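Flap endonuclease 1 (Desulfurococcus amylolyticus, PDB 3ORY) probably cuts 5' single-stranded flaps from branched DNA during replication and repair, as a structure-specific, metal-dependent nuclease of the XPG/FEN1 family. Local coordinates at residues 15-19 with 261-265; 50-54 with 136-141; 155-159 with 340-344. All blocks are in the same frame, centred on the assembly; numbering follows the deposited sequence.

Contact 1. Residues 15-19 with 261-265; sequences LKDII and PKKAL. With PO4 (phosphate ion), chain C.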
loop_
_atom_site.group_PDB
_atom_site.type_symbol
_atom_site.label_atom_id
_atom_site.label_comp_id
_atom_site.label_asym_id
_atom_site.label_seq_id
_atom_site.Cartn_x
_atom_site.Cartn_y
_atom_site.Cartn_z
ATOM N N LEU A 15 3.080 7.540 8.719
ATOM C CA LEU A 15 3.932 8.618 9.243
ATOM C C LEU A 15 3.709 9.929 8.496
ATOM O O LEU A 15 4.470 10.885 8.663
ATOM C CB LEU A 15 5.409 8.220 9.145
ATOM C CG LEU A 15 5.844 6.912 9.816
ATOM C CD1 LEU A 15 7.344 6.710 9.605
ATOM C CD2 LEU A 15 5.505 6.921 11.295
ATOM N N LYS A 16 2.661 9.969 7.673
ATOM C CA LYS A 16 2.401 11.107 6.790
ATOM C C LYS A 16 2.647 12.478 7.413
ATOM O O LYS A 16 3.325 13.316 6.817
ATOM C CB LYS A 16 0.974 11.043 6.232
ATOM C CG LYS A 16 0.696 12.052 5.126
ATOM C CD LYS A 16 -0.676 11.794 4.476
ATOM C CE LYS A 16 -0.860 12.654 3.226
ATOM N NZ LYS A 16 -0.666 14.105 3.513
ATOM N N ASP A 17 2.100 12.733 8.594
ATOM C CA ASP A 17 2.223 14.091 9.112
ATOM C C ASP A 17 3.482 14.391 9.933
ATOM O O ASP A 17 3.605 15.489 10.477
ATOM C CB ASP A 17 0.939 14.588 9.795
ATOM C CG ASP A 17 0.322 13.563 10.710
ATOM O OD1 ASP A 17 1.068 12.962 11.518
ATOM O OD2 ASP A 17 -0.914 13.366 10.605
ATOM N N ILE A 18 4.416 13.437 10.013
ATOM C CA ILE A 18 5.742 13.765 10.541
ATOM C C ILE A 18 6.829 13.846 9.470
ATOM O O ILE A 18 7.957 14.226 9.777
ATOM C CB ILE A 18 6.211 12.869 11.732
ATOM C CG1 ILE A 18 6.427 11.416 11.292
ATOM C CG2 ILE A 18 5.248 12.977 12.907
ATOM C CD1 ILE A 18 7.307 10.601 12.265
ATOM N N ILE A 19 6.502 13.514 8.222
ATOM C CA ILE A 19 7.492 13.635 7.146
ATOM C C ILE A 19 7.761 15.115 6.807
ATOM O O ILE A 19 6.861 15.807 6.350
ATOM C CB ILE A 19 7.065 12.901 5.851
ATOM C CG1 ILE A 19 6.683 11.429 6.124
ATOM C CG2 ILE A 19 8.168 13.017 4.796
ATOM C CD1 ILE A 19 7.809 10.561 6.710
ATOM N N PRO A 261 1.407 9.900 15.553
ATOM C CA PRO A 261 2.732 10.060 14.947
ATOM C C PRO A 261 3.584 11.236 15.474
ATOM O O PRO A 261 4.773 11.046 15.736
ATOM C CB PRO A 261 2.420 10.207 13.450
ATOM C CG PRO A 261 1.093 9.507 13.282
ATOM C CD PRO A 261 0.340 9.861 14.530
ATOM N N LYS A 262 2.992 12.420 15.643
ATOM C CA LYS A 262 3.742 13.574 16.161
ATOM C C LYS A 262 4.211 13.339 17.586
ATOM O O LYS A 262 5.343 13.671 17.933
ATOM C CB LYS A 262 2.920 14.871 16.086
ATOM C CG LYS A 262 2.680 15.368 14.677
ATOM C CD LYS A 262 1.733 16.567 14.670
ATOM C CE LYS A 262 1.419 17.001 13.254
ATOM N NZ LYS A 262 0.523 18.193 13.232
ATOM N N LYS A 263 3.338 12.760 18.403
ATOM C CA LYS A 263 3.655 12.488 19.801
ATOM C C LYS A 263 4.721 11.408 19.928
ATOM O O LYS A 263 5.661 11.557 20.711
ATOM C CB LYS A 263 2.399 12.094 20.583
ATOM C CG LYS A 263 2.625 11.820 22.086
ATOM C CD LYS A 263 3.089 13.055 22.878
ATOM C CE LYS A 263 2.581 12.985 24.324
ATOM N NZ LYS A 263 3.132 14.062 25.212
ATOM N N ALA A 264 4.570 10.333 19.151
ATOM C CA ALA A 264 5.559 9.256 19.120
ATOM C C ALA A 264 6.940 9.815 18.772
ATOM O O ALA A 264 7.920 9.460 19.405
ATOM C CB ALA A 264 5.144 8.152 18.129
ATOM N N LEU A 265 7.009 10.705 17.783
ATOM C CA LEU A 265 8.284 11.297 17.358
ATOM C C LEU A 265 8.895 12.140 18.476
ATOM O O LEU A 265 10.103 12.087 18.736
ATOM C CB LEU A 265 8.094 12.154 16.102
ATOM C CG LEU A 265 9.268 13.068 15.714
ATOM C CD1 LEU A 265 10.489 12.261 15.237
ATOM C CD2 LEU A 265 8.841 14.093 14.664
HETATM P P PO4 C . -0.569 13.139 16.140
HETATM O O1 PO4 C . -1.734 12.177 16.081
HETATM O O2 PO4 C . 0.208 12.904 17.424
HETATM O O3 PO4 C . 0.313 12.952 14.930
HETATM O O4 PO4 C . -1.087 14.560 16.129
#
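I18 meets P261 and K262 where the second helix of the helix-two-turn-helix motif begins, the element that in FEN1 relatives grips the backbone of duplex DNA. The 15-19 loop is tightly turned, with I18 N bonded to L15 O, and this presents the I18 side chain to the helix start. Its CG1 is wedged between the backbone N and carbonyl carbon (chi1 66°), which puts CG2 anti to the carbonyl carbon and directs that methyl at the helix start; CG2 lies 3.5 Å from P261 O and 3.9 Å from CG of K262. One turn further along the helix, L265 adds a second apolar contact, its CD2 4.1 Å from I18 CB. D17 approaches P261 obliquely, its OD1 3.6 Å from P261 CB, while the extended K262 chain runs past the loop so that its CE is 3.8 Å from D17 O. A phosphate ion, probably from the crystallisation liquor, sits over the helix start. K262 N gives it a nearly straight bond, 2.8 Å to O3 (172°), and K263 N a longer one, 3.3 Å to O2. Backbone amides at a helix start are a natural anion seat, so the ion may mark a place where a DNA phosphate could bind. D17 OD1, 3.5 Å from phosphate O3, borders this seat and would probably make it somewhat less favourable for an anion. Behind the contact, L15 packs on L240 and L247 of helix 237-247, A264 and L265 rest on I243 of the same helix, and L265 also reaches L233 of helix 226-233.

Contact 2. Residues 50-54 with 136-141; sequences LAAIR and MMSAKL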
loop_
_atom_site.group_PDB
_atom_site.type_symbol
_atom_site.label_atom_id
_atom_site.label_comp_id
_atom_site.label_asym_id
_atom_site.label_seq_id
_atom_site.Cartn_x
_atom_site.Cartn_y
_atom_site.Cartn_z
ATOM N N LEU A 50 -9.181 -1.961 -3.493
ATOM C CA LEU A 50 -10.432 -2.295 -2.822
ATOM C C LEU A 50 -11.173 -1.051 -2.339
ATOM O O LEU A 50 -12.400 -0.979 -2.441
ATOM C CB LEU A 50 -10.194 -3.272 -1.659
ATOM C CG LEU A 50 -9.924 -4.730 -2.021
ATOM C CD1 LEU A 50 -9.503 -5.540 -0.777
ATOM C CD2 LEU A 50 -11.146 -5.370 -2.685
ATOM N N ALA A 51 -10.425 -0.068 -1.845
ATOM C CA ALA A 51 -11.006 1.164 -1.327
ATOM C C ALA A 51 -11.305 2.203 -2.417
ATOM O O ALA A 51 -12.290 2.942 -2.323
ATOM C CB ALA A 51 -10.082 1.772 -0.257
ATOM N N ALA A 52 -10.457 2.271 -3.441
ATOM C CA ALA A 52 -10.530 3.377 -4.415
ATOM C C ALA A 52 -11.401 3.078 -5.639
ATOM O O ALA A 52 -11.945 3.997 -6.261
ATOM C CB ALA A 52 -9.123 3.807 -4.850
ATOM N N ILE A 53 -11.524 1.804 -5.991
ATOM C CA ILE A 53 -12.269 1.429 -7.182
ATOM C C ILE A 53 -13.677 0.962 -6.813
ATOM O O ILE A 53 -13.863 -0.106 -6.232
ATOM C CB ILE A 53 -11.473 0.428 -8.043
ATOM C CG1 ILE A 53 -10.167 1.109 -8.486
ATOM C CG2 ILE A 53 -12.277 -0.008 -9.266
ATOM C CD1 ILE A 53 -9.084 0.171 -8.814
ATOM N N ARG A 54 -14.654 1.806 -7.138
ATOM C CA ARG A 54 -16.035 1.648 -6.690
ATOM C C ARG A 54 -17.023 2.017 -7.793
ATOM O O ARG A 54 -16.692 2.769 -8.707
ATOM C CB ARG A 54 -16.297 2.534 -5.464
ATOM C CG ARG A 54 -15.481 2.148 -4.214
ATOM C CD ARG A 54 -15.938 0.796 -3.677
ATOM N NE ARG A 54 -15.067 0.266 -2.634
ATOM C CZ ARG A 54 -15.426 0.068 -1.368
ATOM N NH1 ARG A 54 -16.661 0.349 -0.954
ATOM N NH2 ARG A 54 -14.542 -0.427 -0.515
ATOM N N MET A 136 -19.416 3.740 2.862
ATOM C CA MET A 136 -18.617 2.847 2.020
ATOM C C MET A 136 -17.978 1.739 2.849
ATOM O O MET A 136 -17.223 2.012 3.776
ATOM C CB MET A 136 -17.538 3.619 1.266
ATOM C CG MET A 136 -18.006 4.254 -0.032
ATOM S SD MET A 136 -16.687 5.222 -0.791
ATOM C CE MET A 136 -15.465 3.970 -1.166
ATOM N N MET A 137 -18.298 0.493 2.519
ATOM C CA MET A 137 -17.799 -0.635 3.299
ATOM C C MET A 137 -16.323 -0.907 3.033
ATOM O O MET A 137 -15.849 -0.755 1.903
ATOM C CB MET A 137 -18.656 -1.892 3.091
ATOM C CG MET A 137 -18.614 -2.510 1.705
ATOM S SD MET A 137 -19.179 -4.233 1.743
ATOM C CE MET A 137 -17.684 -5.068 2.297
ATOM N N SER A 138 -15.604 -1.291 4.086
ATOM C CA SER A 138 -14.208 -1.690 3.973
ATOM C C SER A 138 -14.167 -3.171 3.640
ATOM O O SER A 138 -14.500 -4.016 4.478
ATOM C CB SER A 138 -13.463 -1.434 5.283
ATOM O OG SER A 138 -13.624 -0.090 5.704
ATOM N N ALA A 139 -13.780 -3.484 2.409
ATOM C CA ALA A 139 -13.721 -4.865 1.960
ATOM C C ALA A 139 -12.552 -5.614 2.611
ATOM O O ALA A 139 -11.483 -5.039 2.837
ATOM C CB ALA A 139 -13.624 -4.921 0.442
ATOM N N LYS A 140 -12.769 -6.885 2.930
ATOM C CA LYS A 140 -11.699 -7.747 3.432
ATOM C C LYS A 140 -10.882 -8.317 2.272
ATOM O O LYS A 140 -11.437 -8.790 1.283
ATOM C CB LYS A 140 -12.273 -8.896 4.267
ATOM C CG LYS A 140 -12.847 -8.480 5.607
ATOM C CD LYS A 140 -13.657 -9.603 6.284
ATOM C CE LYS A 140 -14.249 -9.139 7.634
ATOM N NZ LYS A 140 -15.173 -10.128 8.257
ATOM N N LEU A 141 -9.560 -8.269 2.389
ATOM C CA LEU A 141 -8.693 -8.984 1.446
ATOM C C LEU A 141 -8.563 -10.430 1.904
ATOM O O LEU A 141 -8.135 -10.686 3.024
ATOM C CB LEU A 141 -7.308 -8.327 1.363
ATOM C CG LEU A 141 -6.304 -8.968 0.393
ATOM C CD1 LEU A 141 -6.825 -8.875 -1.051
ATOM C CD2 LEU A 141 -4.939 -8.306 0.533
#
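R54 locks onto M137 where the chain, coming back from the helical arch of the FEN1 nuclease domain, passes the end of helix 42-52. The arginine chain folds at chi2 (-68°), which swings the guanidinium back toward the last turn of helix 42-52. There it holds two carbonyl oxygens, each with two nitrogens and all close to its own plane. L50 O is taken side-on by NE and NH2, both at 2.9 Å from it. M137 O is taken end-on: NH2 makes the shorter bond at 2.8 Å, almost in line with the carbonyl, and NH1 the longer at 3.2 Å on a lone pair. NH1 also bonds G58 O, so the group is fixed in rotation. With only a methyl at this position, as in an alanine, the L50 and M137 carbonyls would probably lose these donors and the 136-141 segment would be less firmly tied to the helix end. M136 bends at chi3 (64°) and brings its CE methyl over one guanidinium face, offset toward the rim and 3.8 Å from R54 NH1. Further along, L50 fills the apolar end: its two methyls divide the work, CD2 lying 4.0 Å from A139 CB and CD1 4.1 Å from L141 CB.

Contact 3. Residues 155-159 with 340-344; sequences AMGIP and YVKAF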
loop_
_atom_site.group_PDB
_atom_site.type_symbol
_atom_site.label_atom_id
_atom_site.label_comp_id
_atom_site.label_asym_id
_atom_site.label_seq_id
_atom_site.Cartn_x
_atom_site.Cartn_y
_atom_site.Cartn_z
ATOM N N ALA A 155 -0.636 -13.826 -16.018
ATOM C CA ALA A 155 -1.224 -13.627 -17.350
ATOM C C ALA A 155 -0.718 -12.353 -18.039
ATOM O O ALA A 155 -0.559 -12.322 -19.271
ATOM C CB ALA A 155 -2.739 -13.629 -17.262
ATOM N N MET A 156 -0.455 -11.311 -17.249
ATOM C CA MET A 156 0.022 -10.016 -17.774
ATOM C C MET A 156 1.534 -9.999 -18.039
ATOM O O MET A 156 2.048 -9.055 -18.632
ATOM C CB MET A 156 -0.337 -8.867 -16.813
ATOM C CG MET A 156 -1.840 -8.619 -16.620
ATOM S SD MET A 156 -2.206 -7.292 -15.433
ATOM C CE MET A 156 -1.669 -5.843 -16.340
ATOM N N GLY A 157 2.244 -11.030 -17.587
ATOM C CA GLY A 157 3.698 -11.101 -17.757
ATOM C C GLY A 157 4.469 -10.264 -16.749
ATOM O O GLY A 157 5.656 -9.971 -16.946
ATOM N N ILE A 158 3.792 -9.907 -15.656
ATOM C CA ILE A 158 4.355 -9.069 -14.606
ATOM C C ILE A 158 4.875 -9.939 -13.458
ATOM O O ILE A 158 4.129 -10.735 -12.899
ATOM C CB ILE A 158 3.314 -8.052 -14.095
ATOM C CG1 ILE A 158 2.811 -7.154 -15.252
ATOM C CG2 ILE A 158 3.872 -7.224 -12.927
ATOM C CD1 ILE A 158 3.875 -6.203 -15.852
ATOM N N PRO A 159 6.164 -9.796 -13.117
ATOM C CA PRO A 159 6.778 -10.601 -12.058
ATOM C C PRO A 159 6.248 -10.255 -10.672
ATOM O O PRO A 159 5.864 -9.111 -10.409
ATOM C CB PRO A 159 8.256 -10.218 -12.142
ATOM C CG PRO A 159 8.236 -8.818 -12.700
ATOM C CD PRO A 159 7.115 -8.834 -13.702
ATOM N N TYR A 340 -1.805 -2.201 -23.906
ATOM C CA TYR A 340 -0.835 -2.766 -22.981
ATOM C C TYR A 340 0.262 -3.558 -23.681
ATOM O O TYR A 340 1.437 -3.388 -23.355
ATOM C CB TYR A 340 -1.520 -3.627 -21.905
ATOM C CG TYR A 340 -0.564 -4.389 -21.009
ATOM C CD1 TYR A 340 0.366 -3.718 -20.196
ATOM C CD2 TYR A 340 -0.599 -5.784 -20.955
ATOM C CE1 TYR A 340 1.240 -4.430 -19.353
ATOM C CE2 TYR A 340 0.265 -6.504 -20.115
ATOM C CZ TYR A 340 1.183 -5.816 -19.324
ATOM O OH TYR A 340 2.035 -6.537 -18.515
ATOM N N VAL A 341 -0.107 -4.412 -24.637
ATOM C CA VAL A 341 0.903 -5.215 -25.342
ATOM C C VAL A 341 1.895 -4.339 -26.122
ATOM O O VAL A 341 3.095 -4.624 -26.151
ATOM C CB VAL A 341 0.303 -6.352 -26.229
ATOM C CG1 VAL A 341 -0.463 -7.365 -25.362
ATOM C CG2 VAL A 341 -0.579 -5.813 -27.351
ATOM N N LYS A 342 1.395 -3.262 -26.723
ATOM C CA LYS A 342 2.260 -2.319 -27.433
ATOM C C LYS A 342 3.233 -1.634 -26.479
ATOM O O LYS A 342 4.441 -1.616 -26.723
ATOM C CB LYS A 342 1.438 -1.292 -28.217
ATOM C CG LYS A 342 0.610 -1.878 -29.380
ATOM C CD LYS A 342 1.465 -2.305 -30.599
ATOM C CE LYS A 342 1.939 -3.772 -30.516
ATOM N NZ LYS A 342 0.819 -4.764 -30.508
ATOM N N ALA A 343 2.706 -1.110 -25.375
ATOM C CA ALA A 343 3.537 -0.431 -24.386
ATOM C C ALA A 343 4.542 -1.393 -23.739
ATOM O O ALA A 343 5.671 -1.004 -23.449
ATOM C CB ALA A 343 2.673 0.259 -23.341
ATOM N N PHE A 344 4.136 -2.650 -23.541
ATOM C CA PHE A 344 5.021 -3.681 -22.980
ATOM C C PHE A 344 6.228 -3.922 -23.885
ATOM O O PHE A 344 7.364 -3.954 -23.424
ATOM C CB PHE A 344 4.259 -4.999 -22.773
ATOM C CG PHE A 344 5.014 -6.022 -21.966
ATOM C CD1 PHE A 344 4.740 -6.196 -20.613
ATOM C CD2 PHE A 344 5.991 -6.820 -22.559
ATOM C CE1 PHE A 344 5.433 -7.146 -19.854
ATOM C CE2 PHE A 344 6.691 -7.769 -21.807
ATOM C CZ PHE A 344 6.412 -7.926 -20.456
#
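Y340 reaches from the C-terminal helix 330-347 to M156, at the point where helix 143-156 ends in a Schellman motif and the chain turns into strand 160-162 of the central sheet. Y340, M156 and F344 contribute most of the buried surface. The tyrosine CG stands anti to the backbone N (chi1 173°), sending the ring straight out from its helix until the hydroxyl meets the C-terminal end of helix 143-156. Y340 OH donates to M156 O at a short 2.5 Å; the approach is bent at the carbonyl and the donor is tilted 30° from the carbonyl plane. A last-turn carbonyl is thereby given a side-chain donor within a buried contact. M156 also packs against the ring. Its CB lies 4.1 Å from Y340 CE2, and the turn at chi3 (70°) carries the CE methyl over one face, offset toward the rim and 4.1 Å from Y340 CZ. One turn on, F344 points the same way and brings its ring edge to the glycine, with CE1 4.1 Å from G157 O. G157 has the positive phi of a Schellman turn, and a side chain there would also head for the F344 ring. V318 of helix 315-325 and F76 and T79 of helix 70-84 also pack on M156, while P313 packs against the side chains of Y340 and F344. Between these two segments a single hydrogen bond thus sits amid apolar packing. I158 fits beside both rings: its CD1 methyl sits at the edge of the tyrosine, 3.3 Å from Y340 OH, and 4.4 Å from F344 CE1.

Contact 2 opens and closes between the two halves of contact 1, and contact 3 begins after contact 2 but closes beyond the end of contact 1, so contacts 1 and 3 interlace along the chain. Contacts 1 and 3 lie on opposite sides of the chain's centre, their centres about 38 Å apart; contact 2 is about 26 Å from each, centre to centre, and none touches another. Helix 143-156 is the bridge between contacts 2 and 3: L50 and L141 pack on it near its start, and M156 ends it. Together the three tie the probable DNA-binding motif, the return from the arch and the C-terminal helix to one nuclease core.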